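Proteinase K (Serratia sp., PDB 2B6N) probably hydrolyses peptide bonds within proteins, as the calcium-binding catalytic domain of a secreted serine endopeptidase of the subtilase (peptidase S8) family. Local coordinates at residues W8-I13 with V87-N92; N44-F49 with H72-A77; V94-L99 with N115-N120; S162-C165 with P169-A172; L236-N241 with A247-L252. One frame throughout, in Å; residues are numbered along the deposited sequence. Where two conformers were deposited one is given.

Interaction 1: W8-I13 with V87-N92; sequences WGIDRI and VAKNVN. With CA (calcium ion), chain C.
Ile10 and Val87 meet methyl to methyl, Ile10 CG2 lying 3.9 Å from Val87 CG2, the two side chains running antiparallel past one another. This is the tight part of the contact, and it falls where the backbones approach most closely, with Ile10 CA 6.3 Å from Val87 CA. Ile10 keeps CG1 between its backbone N and carbonyl carbon (chi1 66°), which leaves CG2 beside the N and turned to the valine. Val233 and Leu236 of helix 223-240 pack on Val87, and Tyr24 touches Ile10, so the apolar pair is buried. The side toward Lys89 is looser. That partly exposed lysine runs at about a right angle to Ile10, and its NZ comes no nearer than 4.2 Å to Ile10 CD1. A bend at the last torsion (chi4 -69°) turns the ammonium group, which hydrogen-bonds Gln3 OE1 and the backbone oxygens of Ser83 and Gly86. The loop around Lys89 is a type I beta turn, closed by Val91 N donating to Ala88 O at 3.2 Å. Next to Ile10 in helix 8-13, Asp11 binds the calcium ion twice, through Asp11 O and Asp11 OD1, each at 2.4 Å. A water, Asp14, Gln15, Asp21 and Asn23 complete the site. The helix thus joins loop 87-92 through Ile10 and forms part of a calcium site through Asp11.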
# COMPACT_ATOMS: atom_id res chain seq x y z
N TRP A 8 4.19 -12.78 -8.41
CA TRP A 8 5.09 -13.23 -7.33
C TRP A 8 4.84 -12.58 -5.98
O TRP A 8 4.95 -13.25 -4.96
CB TRP A 8 6.58 -13.14 -7.72
CG TRP A 8 7.29 -11.83 -7.38
CD1 TRP A 8 7.50 -10.77 -8.23
CD2 TRP A 8 7.86 -11.45 -6.12
NE1 TRP A 8 8.19 -9.78 -7.58
CE2 TRP A 8 8.41 -10.16 -6.28
CE3 TRP A 8 7.96 -12.08 -4.86
CZ2 TRP A 8 9.06 -9.48 -5.24
CZ3 TRP A 8 8.59 -11.39 -3.81
CH2 TRP A 8 9.14 -10.10 -4.02
N GLY A 9 4.52 -11.28 -5.98
CA GLY A 9 4.33 -10.54 -4.73
C GLY A 9 3.30 -11.18 -3.83
O GLY A 9 3.59 -11.54 -2.68
N ILE A 10 2.08 -11.31 -4.36
CA ILE A 10 0.99 -11.93 -3.60
C ILE A 10 1.28 -13.43 -3.35
O ILE A 10 0.90 -13.95 -2.30
CB ILE A 10 -0.41 -11.67 -4.23
CG1 ILE A 10 -0.56 -12.36 -5.59
CG2 ILE A 10 -0.70 -10.16 -4.32
CD1 ILE A 10 -1.94 -12.12 -6.23
N ASP A 11 1.95 -14.10 -4.28
CA ASP A 11 2.41 -15.50 -4.05
C ASP A 11 3.26 -15.61 -2.76
O ASP A 11 3.16 -16.59 -1.99
CB ASP A 11 3.21 -16.00 -5.28
CG ASP A 11 3.38 -17.54 -5.33
OD1 ASP A 11 2.95 -18.25 -4.39
OD2 ASP A 11 3.95 -18.01 -6.33
N ARG A 12 4.12 -14.61 -2.54
CA ARG A 12 5.04 -14.62 -1.40
C ARG A 12 4.38 -14.46 -0.04
O ARG A 12 4.84 -15.07 0.94
CB ARG A 12 6.12 -13.54 -1.57
CG ARG A 12 7.19 -13.50 -0.41
CD ARG A 12 8.17 -14.68 -0.58
NE ARG A 12 9.05 -14.95 0.58
CZ ARG A 12 8.71 -15.64 1.66
NH1 ARG A 12 7.47 -16.08 1.83
NH2 ARG A 12 9.61 -15.86 2.60
N ILE A 13 3.34 -13.65 0.03
CA ILE A 13 2.81 -13.19 1.32
C ILE A 13 2.01 -14.26 2.08
O ILE A 13 1.91 -14.20 3.31
CB ILE A 13 2.04 -11.84 1.16
CG1 ILE A 13 2.96 -10.76 0.59
CG2 ILE A 13 1.47 -11.38 2.49
CD1 ILE A 13 4.20 -10.51 1.40
N VAL A 87 -4.38 -8.31 -3.32
CA VAL A 87 -4.40 -9.01 -2.02
C VAL A 87 -5.83 -9.25 -1.52
O VAL A 87 -6.17 -10.36 -1.05
CB VAL A 87 -3.59 -8.20 -0.95
CG1 VAL A 87 -3.70 -8.83 0.44
CG2 VAL A 87 -2.12 -8.11 -1.35
N ALA A 88 -6.66 -8.21 -1.61
CA ALA A 88 -8.00 -8.20 -1.01
C ALA A 88 -9.03 -8.01 -2.13
O ALA A 88 -9.39 -6.89 -2.49
CB ALA A 88 -8.11 -7.06 0.02
N LYS A 89 -9.47 -9.13 -2.67
CA LYS A 89 -10.14 -9.16 -3.97
C LYS A 89 -11.58 -8.66 -3.99
O LYS A 89 -12.20 -8.60 -5.06
CB LYS A 89 -10.02 -10.57 -4.56
CG LYS A 89 -8.53 -11.02 -4.71
CD LYS A 89 -8.41 -12.37 -5.36
CE LYS A 89 -6.95 -12.82 -5.44
NZ LYS A 89 -6.11 -12.02 -6.41
N ASN A 90 -12.12 -8.30 -2.83
CA ASN A 90 -13.46 -7.71 -2.77
C ASN A 90 -13.52 -6.38 -2.00
O ASN A 90 -14.61 -5.92 -1.60
CB ASN A 90 -14.48 -8.70 -2.20
CG ASN A 90 -15.92 -8.33 -2.54
OD1 ASN A 90 -16.82 -8.40 -1.69
ND2 ASN A 90 -16.14 -7.95 -3.79
N VAL A 91 -12.35 -5.77 -1.80
CA VAL A 91 -12.29 -4.49 -1.10
C VAL A 91 -12.89 -3.37 -1.96
O VAL A 91 -12.85 -3.44 -3.20
CB VAL A 91 -10.82 -4.13 -0.69
CG1 VAL A 91 -10.01 -3.63 -1.89
CG2 VAL A 91 -10.79 -3.12 0.45
N ASN A 92 -13.46 -2.36 -1.32
CA ASN A 92 -13.81 -1.12 -2.03
C ASN A 92 -12.58 -0.24 -2.17
O ASN A 92 -11.78 -0.14 -1.25
CB ASN A 92 -14.92 -0.39 -1.30
CG ASN A 92 -16.12 -1.27 -1.10
OD1 ASN A 92 -16.72 -1.71 -2.08
ND2 ASN A 92 -16.44 -1.59 0.16
CA CA C . 2.14 -18.72 -2.17
O HOH W 1 1.47 -20.52 -0.48

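Interaction 2: N44-F49 with H72-A77; sequences NTHNEF and HGTHVA
The Phe49 ring presents its rim to helix 72-77: Thr74 O lies near the ring plane, 4.0 Å from Phe49 CZ, and the carbonyl carbon of Ala77 also sits at the edge, 3.7 Å from Phe49 CE2. Ala77 CB approaches the ring obliquely, 3.6 Å from Phe49 CZ. The second flat group, His46, is met obliquely by Thr74 CG2, 4.4 Å from His46 CD2. Its own edge is used by Glu48 N, which donates to His46 ND1 at 3.0 Å, nearly straight (169°) and only 7° out of the ring plane. On the far side of the helix, Val76 CG2 lies above one face of the His72 ring, toward its rim; His72 is the predicted charge-relay histidine, and its ND1 is hydrogen-bonded to Asp39 OD1. Phe49 reaches the helix because its CG stands beside the backbone N, anti to the carbonyl carbon (chi1 -56°). Ser209 touches both His46 and Phe49 and bonds Thr74 O through its hydroxyl. The weakly positive C-H rim of Phe49 would suit Thr74 O, though at this distance any attraction is slight. His46, accepting at ND1 while its NE2 bonds Ala216 O, is consistent with a neutral ring protonated at NE2.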
# COMPACT_ATOMS: atom_id res chain seq x y z
N ASN A 44 -10.77 3.85 -12.70
CA ASN A 44 -11.89 3.15 -12.05
C ASN A 44 -12.49 2.04 -12.90
O ASN A 44 -12.98 1.05 -12.36
CB ASN A 44 -13.01 4.12 -11.64
CG ASN A 44 -12.55 5.18 -10.65
OD1 ASN A 44 -12.97 6.34 -10.73
ND2 ASN A 44 -11.70 4.78 -9.70
N THR A 45 -12.41 2.21 -14.22
CA THR A 45 -13.02 1.28 -15.17
C THR A 45 -12.15 0.05 -15.45
O THR A 45 -12.55 -0.85 -16.21
CB THR A 45 -13.32 1.97 -16.52
OG1 THR A 45 -12.13 2.60 -17.00
CG2 THR A 45 -14.41 3.06 -16.35
N HIS A 46 -10.96 -0.00 -14.84
CA HIS A 46 -10.08 -1.16 -15.09
C HIS A 46 -10.78 -2.46 -14.74
O HIS A 46 -11.51 -2.55 -13.73
CB HIS A 46 -8.71 -1.04 -14.38
CG HIS A 46 -7.66 -1.92 -14.99
ND1 HIS A 46 -7.64 -3.29 -14.81
CD2 HIS A 46 -6.60 -1.64 -15.79
CE1 HIS A 46 -6.62 -3.81 -15.47
NE2 HIS A 46 -5.98 -2.83 -16.08
N ASN A 47 -10.58 -3.47 -15.60
CA ASN A 47 -11.22 -4.79 -15.40
C ASN A 47 -10.89 -5.38 -14.03
O ASN A 47 -11.70 -6.10 -13.47
CB ASN A 47 -10.77 -5.78 -16.46
CG ASN A 47 -11.23 -5.41 -17.86
OD1 ASN A 47 -12.19 -4.68 -18.04
ND2 ASN A 47 -10.53 -5.94 -18.87
N GLU A 48 -9.69 -5.08 -13.51
CA GLU A 48 -9.27 -5.53 -12.18
C GLU A 48 -10.24 -5.23 -11.04
O GLU A 48 -10.30 -5.97 -10.05
CB GLU A 48 -7.88 -5.00 -11.83
CG GLU A 48 -6.73 -5.80 -12.48
CD GLU A 48 -6.70 -7.24 -12.02
OE1 GLU A 48 -6.25 -7.51 -10.89
OE2 GLU A 48 -7.13 -8.11 -12.81
N PHE A 49 -10.98 -4.13 -11.15
CA PHE A 49 -11.77 -3.64 -10.02
C PHE A 49 -13.22 -4.09 -10.04
O PHE A 49 -13.88 -4.09 -9.01
CB PHE A 49 -11.67 -2.10 -9.90
CG PHE A 49 -10.26 -1.61 -9.79
CD1 PHE A 49 -9.70 -0.81 -10.79
CD2 PHE A 49 -9.46 -2.01 -8.72
CE1 PHE A 49 -8.38 -0.38 -10.70
CE2 PHE A 49 -8.14 -1.59 -8.61
CZ PHE A 49 -7.59 -0.77 -9.61
N HIS A 72 0.71 5.07 -11.99
CA HIS A 72 1.18 4.70 -10.64
C HIS A 72 0.01 4.33 -9.70
O HIS A 72 0.02 3.27 -9.10
CB HIS A 72 1.97 5.88 -10.08
CG HIS A 72 2.78 5.58 -8.85
ND1 HIS A 72 2.36 5.92 -7.59
CD2 HIS A 72 4.02 5.05 -8.70
CE1 HIS A 72 3.29 5.59 -6.70
NE2 HIS A 72 4.31 5.06 -7.36
N GLY A 73 -1.00 5.19 -9.58
CA GLY A 73 -2.10 4.92 -8.66
C GLY A 73 -2.94 3.71 -9.02
O GLY A 73 -3.44 3.01 -8.14
N THR A 74 -3.13 3.48 -10.32
CA THR A 74 -3.85 2.31 -10.80
C THR A 74 -3.10 1.00 -10.44
O THR A 74 -3.71 -0.01 -10.12
CB THR A 74 -4.05 2.42 -12.32
OG1 THR A 74 -4.84 3.59 -12.59
CG2 THR A 74 -4.79 1.18 -12.87
N HIS A 75 -1.78 1.05 -10.52
CA HIS A 75 -0.92 -0.11 -10.25
C HIS A 75 -1.00 -0.39 -8.76
O HIS A 75 -1.24 -1.51 -8.33
CB HIS A 75 0.50 0.21 -10.70
CG HIS A 75 1.40 -0.98 -10.75
ND1 HIS A 75 2.11 -1.42 -9.65
CD2 HIS A 75 1.74 -1.81 -11.76
CE1 HIS A 75 2.82 -2.49 -9.98
NE2 HIS A 75 2.61 -2.74 -11.26
N VAL A 76 -0.85 0.67 -7.96
CA VAL A 76 -0.91 0.55 -6.50
C VAL A 76 -2.27 0.00 -6.08
O VAL A 76 -2.35 -0.94 -5.30
CB VAL A 76 -0.59 1.91 -5.82
CG1 VAL A 76 -0.90 1.89 -4.32
CG2 VAL A 76 0.88 2.27 -6.04
N ALA A 77 -3.34 0.57 -6.66
CA ALA A 77 -4.71 0.13 -6.36
C ALA A 77 -4.95 -1.33 -6.74
O ALA A 77 -5.60 -2.08 -6.00
CB ALA A 77 -5.72 1.05 -7.06

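Interaction 3: V94-L99 with N115-N120; sequences VGVRVL and NWVKNN
Strand 94-97 and helix 115-120 run roughly antiparallel, their directions 143° apart and their axes 10.3 Å from each other at closest approach, with Val96 and Val117 nearest in backbone, CA to CA 8.0 Å. Val94 and Val96 both point toward the helix, two residues apart as the alternation of a strand requires. Val96 is the more deeply engaged: its CG2, anti to the carbonyl carbon, lies 3.8 Å from Trp116 CE3 and 4.0 Å from Val117 CG2, and so sits against both helix side chains. Val94 CG1 comes 4.1 Å from Trp116 CZ3, the valine and the indole crossing at about a right angle. Trp116 lays its six-membered ring along the strand because CG is anti to the backbone N (chi1 -171°), so one ring serves both valines. The helix belongs to a beta-alpha-beta crossover of the subtilisin-like fold, in which strand 92-97, helix 107-120 and strand 125-129 follow one another in the chain while strand 34-39 lies between the two strands in the parallel sheet. The helix therefore spans that intervening strand too, and Trp116 touches its Phe36. Toward the end of the helix, Asn120 folds back. Its ND2 lies over one face of the indole, toward the rim and 3.2 Å above the plane, while donating to Trp116 O at 2.9 Å (161°). Asn120 ND2 approaches that oxygen tilted somewhat from the carbonyl plane; the bond lies in the plane of the Asn120 amide and so restrains its rotation.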
# COMPACT_ATOMS: atom_id res chain seq x y z
N VAL A 94 -11.14 3.57 -3.27
CA VAL A 94 -11.45 4.99 -3.47
C VAL A 94 -10.18 5.77 -3.83
O VAL A 94 -9.22 5.84 -3.06
CB VAL A 94 -12.15 5.62 -2.23
CG1 VAL A 94 -12.39 7.14 -2.47
CG2 VAL A 94 -13.45 4.93 -1.92
N GLY A 95 -10.20 6.37 -5.02
CA GLY A 95 -9.08 7.19 -5.47
C GLY A 95 -9.09 8.59 -4.87
O GLY A 95 -10.10 9.31 -4.92
N VAL A 96 -7.95 8.96 -4.28
CA VAL A 96 -7.73 10.32 -3.76
C VAL A 96 -6.52 10.84 -4.51
O VAL A 96 -5.39 10.46 -4.22
CB VAL A 96 -7.54 10.33 -2.23
CG1 VAL A 96 -7.42 11.76 -1.70
CG2 VAL A 96 -8.74 9.65 -1.57
N ARG A 97 -6.76 11.68 -5.52
CA ARG A 97 -5.67 12.12 -6.40
C ARG A 97 -4.94 13.35 -5.87
O ARG A 97 -5.51 14.47 -5.79
CB ARG A 97 -6.18 12.31 -7.85
CG ARG A 97 -5.12 12.89 -8.79
CD ARG A 97 -5.61 12.92 -10.24
NE ARG A 97 -4.56 13.32 -11.18
CZ ARG A 97 -4.62 14.35 -12.03
NH1 ARG A 97 -5.69 15.13 -12.10
NH2 ARG A 97 -3.58 14.59 -12.82
N VAL A 98 -3.67 13.14 -5.50
CA VAL A 98 -2.85 14.22 -4.96
C VAL A 98 -1.56 14.40 -5.77
O VAL A 98 -0.73 15.28 -5.46
CB VAL A 98 -2.52 14.03 -3.46
CG1 VAL A 98 -3.80 13.93 -2.64
CG2 VAL A 98 -1.63 12.79 -3.22
N LEU A 99 -1.40 13.56 -6.79
CA LEU A 99 -0.20 13.59 -7.62
C LEU A 99 -0.64 13.76 -9.05
O LEU A 99 -1.65 13.17 -9.45
CB LEU A 99 0.61 12.28 -7.47
CG LEU A 99 1.10 11.92 -6.07
CD1 LEU A 99 1.96 10.66 -6.12
CD2 LEU A 99 1.88 13.10 -5.47
N ASN A 115 -6.37 14.70 4.85
CA ASN A 115 -7.49 15.25 5.60
C ASN A 115 -8.79 14.77 5.00
O ASN A 115 -9.72 14.44 5.74
CB ASN A 115 -7.44 16.78 5.66
CG ASN A 115 -6.29 17.31 6.52
OD1 ASN A 115 -5.74 16.61 7.37
ND2 ASN A 115 -5.94 18.57 6.30
N TRP A 116 -8.86 14.73 3.67
CA TRP A 116 -10.08 14.28 2.99
C TRP A 116 -10.46 12.88 3.45
O TRP A 116 -11.63 12.64 3.77
CB TRP A 116 -9.96 14.34 1.45
CG TRP A 116 -11.29 14.07 0.77
CD1 TRP A 116 -12.25 14.99 0.44
CD2 TRP A 116 -11.82 12.79 0.42
NE1 TRP A 116 -13.33 14.36 -0.13
CE2 TRP A 116 -13.10 13.01 -0.15
CE3 TRP A 116 -11.33 11.48 0.52
CZ2 TRP A 116 -13.89 11.96 -0.62
CZ3 TRP A 116 -12.12 10.43 0.04
CH2 TRP A 116 -13.39 10.69 -0.52
N VAL A 117 -9.49 11.96 3.48
CA VAL A 117 -9.75 10.59 3.97
C VAL A 117 -10.26 10.61 5.43
O VAL A 117 -11.27 9.96 5.74
CB VAL A 117 -8.50 9.66 3.84
CG1 VAL A 117 -8.77 8.26 4.46
CG2 VAL A 117 -8.11 9.51 2.35
N LYS A 118 -9.55 11.34 6.30
CA LYS A 118 -9.96 11.51 7.71
C LYS A 118 -11.42 11.94 7.82
O LYS A 118 -12.19 11.38 8.62
CB LYS A 118 -9.05 12.52 8.42
CG LYS A 118 -9.45 12.77 9.89
CD LYS A 118 -8.50 13.73 10.55
CE LYS A 118 -8.71 15.16 10.08
NZ LYS A 118 -7.67 16.07 10.67
N ASN A 119 -11.81 12.93 7.02
CA ASN A 119 -13.14 13.51 7.11
C ASN A 119 -14.23 12.70 6.43
O ASN A 119 -15.40 12.86 6.77
CB ASN A 119 -13.13 14.97 6.64
CG ASN A 119 -12.21 15.84 7.48
OD1 ASN A 119 -12.07 15.63 8.69
ND2 ASN A 119 -11.58 16.81 6.86
N ASN A 120 -13.85 11.82 5.50
CA ASN A 120 -14.82 11.13 4.65
C ASN A 120 -14.90 9.62 4.82
O ASN A 120 -15.88 9.00 4.40
CB ASN A 120 -14.59 11.48 3.20
CG ASN A 120 -15.07 12.87 2.88
OD1 ASN A 120 -16.25 13.07 2.61
ND2 ASN A 120 -14.18 13.84 2.96

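Interaction 4: S162-C165 with P169-A172; sequences SNAC and PARA
Two turns, flanking the short strand 167-168, bring Ala164 and Cys165 against Ala170 and Arg171. On one side Asn163 makes an Asx turn, its OD1 accepting from Cys165 N at 2.9 Å; on the other, a type I beta turn runs from Pro169, which follows a cis peptide bond, to Ala172. Carbonyl oxygens of the first turn meet side-chain carbons of the second. Ala164 O lies 3.5 Å from Ala170 CB, while the methyls themselves, Ala164 CB and Ala170 CB, are 4.4 Å apart. The next step is closer in backbone, Cys165 CA standing 4.5 Å from Arg171 CA. Cys165 O then rests alongside the arginine chain, 3.4 Å from Arg171 CB and equally far from Arg171 CD. That lie follows from the first torsion: CG is placed between the backbone N and the carbonyl carbon (chi1 75°), and from there the chain extends to NE. Water 2 joins the two sides, donating to Cys165 O at 2.7 Å and accepting from Arg171 NH1 in the guanidinium plane, at its edge. The oxygen is thus lined by aliphatic carbons and bonded to water, while Arg171 NE forms a salt bridge with Asp140. Cys165 is further tied by its disulfide to Cys196. Around the pair, helix 137-148 is touched by Pro169, Arg171 and Ala172, and Ala170 O bonds Thr177 of strand 176-181.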
# COMPACT_ATOMS: atom_id res chain seq x y z
N SER A 162 18.42 4.61 1.94
CA SER A 162 18.82 5.44 3.08
C SER A 162 17.92 5.15 4.28
O SER A 162 16.94 4.40 4.18
CB SER A 162 18.71 6.93 2.74
OG SER A 162 19.65 7.29 1.76
N ASN A 163 18.25 5.76 5.41
CA ASN A 163 17.40 5.70 6.59
C ASN A 163 16.05 6.37 6.30
O ASN A 163 15.98 7.58 6.05
CB ASN A 163 18.13 6.39 7.76
CG ASN A 163 17.42 6.25 9.08
OD1 ASN A 163 16.19 6.09 9.14
ND2 ASN A 163 18.18 6.33 10.17
N ALA A 164 14.98 5.58 6.36
CA ALA A 164 13.62 6.08 6.07
C ALA A 164 13.16 7.24 6.97
O ALA A 164 12.22 7.97 6.63
CB ALA A 164 12.61 4.93 6.13
N CYS A 165 13.79 7.39 8.14
CA CYS A 165 13.39 8.41 9.11
C CYS A 165 13.62 9.82 8.60
O CYS A 165 13.14 10.79 9.22
CB CYS A 165 14.12 8.25 10.46
SG CYS A 165 13.77 6.71 11.34
N PRO A 169 5.72 10.92 4.40
CA PRO A 169 5.27 10.47 5.73
C PRO A 169 5.95 9.22 6.31
O PRO A 169 5.50 8.73 7.36
CB PRO A 169 3.78 10.19 5.49
CG PRO A 169 3.75 9.63 4.10
CD PRO A 169 4.78 10.51 3.34
N ALA A 170 7.00 8.72 5.67
CA ALA A 170 7.73 7.53 6.17
C ALA A 170 8.03 7.55 7.68
O ALA A 170 7.86 6.53 8.38
CB ALA A 170 9.03 7.29 5.36
N ARG A 171 8.46 8.70 8.18
CA ARG A 171 8.90 8.80 9.58
C ARG A 171 7.74 9.00 10.54
O ARG A 171 7.93 8.89 11.78
CB ARG A 171 9.92 9.95 9.73
CG ARG A 171 9.25 11.32 9.68
CD ARG A 171 10.28 12.49 9.75
NE ARG A 171 9.55 13.71 10.12
CZ ARG A 171 10.07 14.81 10.67
NH1 ARG A 171 11.35 14.91 10.96
NH2 ARG A 171 9.26 15.83 10.94
N ALA A 172 6.55 9.31 10.01
CA ALA A 172 5.40 9.63 10.87
C ALA A 172 5.17 8.49 11.86
O ALA A 172 5.06 7.33 11.47
CB ALA A 172 4.14 9.88 10.04
O HOH W 2 13.54 13.34 9.97

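Interaction 5: L236-N241 with A247-L252; sequences LYLDEN and AQVTNL
Tyr237, Leu252 and Val249 give up the most surface here, and they mark where helix 223-240 and helix 246-256 pack after a short connection. Tyr237 and Val249 are also the backbone neighbours, CA to CA 7.2 Å. Leu252 packs against the CG-CD1-CE1 part of the phenol ring: Leu252 CD2, approaching obliquely, is 3.7 Å from Tyr237 CD1, and Leu252 CG is 3.9 Å from Tyr237 CE1. Leu252 reaches there with CG anti to its backbone N (chi1 -160°), so that CB, CG and CD2 all border the ring. Val249, one turn earlier, meets the neighbouring Leu238 instead, Val249 CG2 standing 3.9 Å from Leu238 CD2 with the two side chains at about a right angle. Tyr237 OH is 4.2 Å from Leu252 O, too far for a bond, and instead hydrogen-bonds Phe275 O. Arg256, a turn beyond Leu252, makes a cation-pi contact with the ring and a salt bridge to Glu240. Between the segments the contact is thus apolar packing of branched aliphatic side chains and an aromatic ring, while the polar work is done around it: the buried hydroxyl is satisfied by a carbonyl, and one arginine serves both ring and carboxylate of helix 223-240.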
# COMPACT_ATOMS: atom_id res chain seq x y z
N LEU A 236 -7.70 -7.29 4.62
CA LEU A 236 -8.05 -8.67 5.00
C LEU A 236 -8.35 -8.79 6.48
O LEU A 236 -9.35 -9.41 6.87
CB LEU A 236 -6.92 -9.65 4.66
CG LEU A 236 -6.51 -9.83 3.19
CD1 LEU A 236 -5.42 -10.89 3.07
CD2 LEU A 236 -7.70 -10.18 2.31
N TYR A 237 -7.49 -8.21 7.31
CA TYR A 237 -7.65 -8.30 8.77
C TYR A 237 -8.91 -7.58 9.23
O TYR A 237 -9.55 -8.00 10.18
CB TYR A 237 -6.44 -7.71 9.51
CG TYR A 237 -5.12 -8.44 9.34
CD1 TYR A 237 -3.98 -7.95 9.97
CD2 TYR A 237 -4.99 -9.59 8.55
CE1 TYR A 237 -2.75 -8.59 9.85
CE2 TYR A 237 -3.75 -10.25 8.42
CZ TYR A 237 -2.63 -9.73 9.08
OH TYR A 237 -1.39 -10.30 8.97
N LEU A 238 -9.26 -6.48 8.56
CA LEU A 238 -10.44 -5.69 8.92
C LEU A 238 -11.75 -6.33 8.43
O LEU A 238 -12.82 -6.03 8.95
CB LEU A 238 -10.29 -4.26 8.42
CG LEU A 238 -9.38 -3.34 9.26
CD1 LEU A 238 -9.02 -2.05 8.48
CD2 LEU A 238 -10.02 -3.01 10.63
N ASP A 239 -11.65 -7.18 7.41
CA ASP A 239 -12.77 -8.04 6.98
C ASP A 239 -12.97 -9.12 8.06
O ASP A 239 -14.08 -9.33 8.56
CB ASP A 239 -12.41 -8.65 5.61
CG ASP A 239 -13.44 -9.64 5.08
OD1 ASP A 239 -14.48 -9.92 5.73
OD2 ASP A 239 -13.20 -10.17 3.97
N GLU A 240 -11.87 -9.79 8.41
CA GLU A 240 -11.86 -10.79 9.51
C GLU A 240 -12.37 -10.24 10.86
O GLU A 240 -13.16 -10.90 11.55
CB GLU A 240 -10.44 -11.34 9.67
CG GLU A 240 -10.27 -12.38 10.77
CD GLU A 240 -8.81 -12.70 11.08
OE1 GLU A 240 -7.92 -12.19 10.37
OE2 GLU A 240 -8.55 -13.46 12.03
N ASN A 241 -11.91 -9.05 11.22
CA ASN A 241 -12.32 -8.43 12.47
C ASN A 241 -12.51 -6.92 12.25
O ASN A 241 -11.55 -6.18 12.36
CB ASN A 241 -11.27 -8.69 13.56
CG ASN A 241 -11.67 -8.15 14.93
OD1 ASN A 241 -12.69 -7.45 15.07
ND2 ASN A 241 -10.88 -8.47 15.94
N ALA A 247 -4.09 0.82 15.77
CA ALA A 247 -3.02 0.29 16.60
C ALA A 247 -3.07 -1.24 16.66
O ALA A 247 -2.03 -1.91 16.64
CB ALA A 247 -3.08 0.90 18.01
N GLN A 248 -4.29 -1.78 16.74
CA GLN A 248 -4.50 -3.25 16.78
C GLN A 248 -4.18 -3.90 15.42
O GLN A 248 -3.62 -5.00 15.38
CB GLN A 248 -5.92 -3.57 17.21
CG GLN A 248 -6.21 -3.18 18.68
CD GLN A 248 -7.67 -3.35 19.08
OE1 GLN A 248 -8.59 -3.11 18.29
NE2 GLN A 248 -7.89 -3.78 20.33
N VAL A 249 -4.55 -3.23 14.32
CA VAL A 249 -4.12 -3.67 12.98
C VAL A 249 -2.59 -3.71 12.88
O VAL A 249 -2.02 -4.69 12.40
CB VAL A 249 -4.74 -2.82 11.85
CG1 VAL A 249 -4.16 -3.22 10.50
CG2 VAL A 249 -6.29 -2.97 11.86
N THR A 250 -1.92 -2.65 13.34
CA THR A 250 -0.46 -2.58 13.33
C THR A 250 0.15 -3.75 14.10
O THR A 250 1.08 -4.42 13.61
CB THR A 250 0.06 -1.23 13.90
OG1 THR A 250 -0.51 -0.16 13.15
CG2 THR A 250 1.58 -1.13 13.83
N ASN A 251 -0.36 -3.98 15.32
CA ASN A 251 0.13 -5.09 16.15
C ASN A 251 -0.08 -6.46 15.51
O ASN A 251 0.80 -7.33 15.61
CB ASN A 251 -0.52 -5.06 17.53
CG ASN A 251 0.04 -6.12 18.46
OD1 ASN A 251 -0.67 -7.04 18.86
ND2 ASN A 251 1.33 -6.02 18.78
N LEU A 252 -1.24 -6.65 14.88
CA LEU A 252 -1.58 -7.93 14.24
C LEU A 252 -0.69 -8.18 13.03
O LEU A 252 -0.21 -9.29 12.83
CB LEU A 252 -3.05 -7.97 13.84
CG LEU A 252 -3.69 -9.34 13.60
CD1 LEU A 252 -3.51 -10.29 14.83
CD2 LEU A 252 -5.15 -9.13 13.29

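Interactions 1 and 2 open the set: along the chain, 44-49 and 72-77 both fall between the two segments of interaction 1, and the centres are 13 Å apart. Interactions 3, 4 and 5 then follow in series. Helix 72-81 of interaction 2 leads through loop 87-92 into strand 92-97 of interaction 3, which lies in the seven-stranded parallel sheet. Interaction 5 touches interaction 1, Leu236 CD2 being 3.7 Å from Val87 O, although the centres are 15 Å apart. Interaction 4 lies about 25 Å from interaction 1, centre to centre, across the chain's centre. The contacts thus sample separate parts of one subtilase fold, with interactions 1 and 5 meeting at Leu236 of helix 223-240.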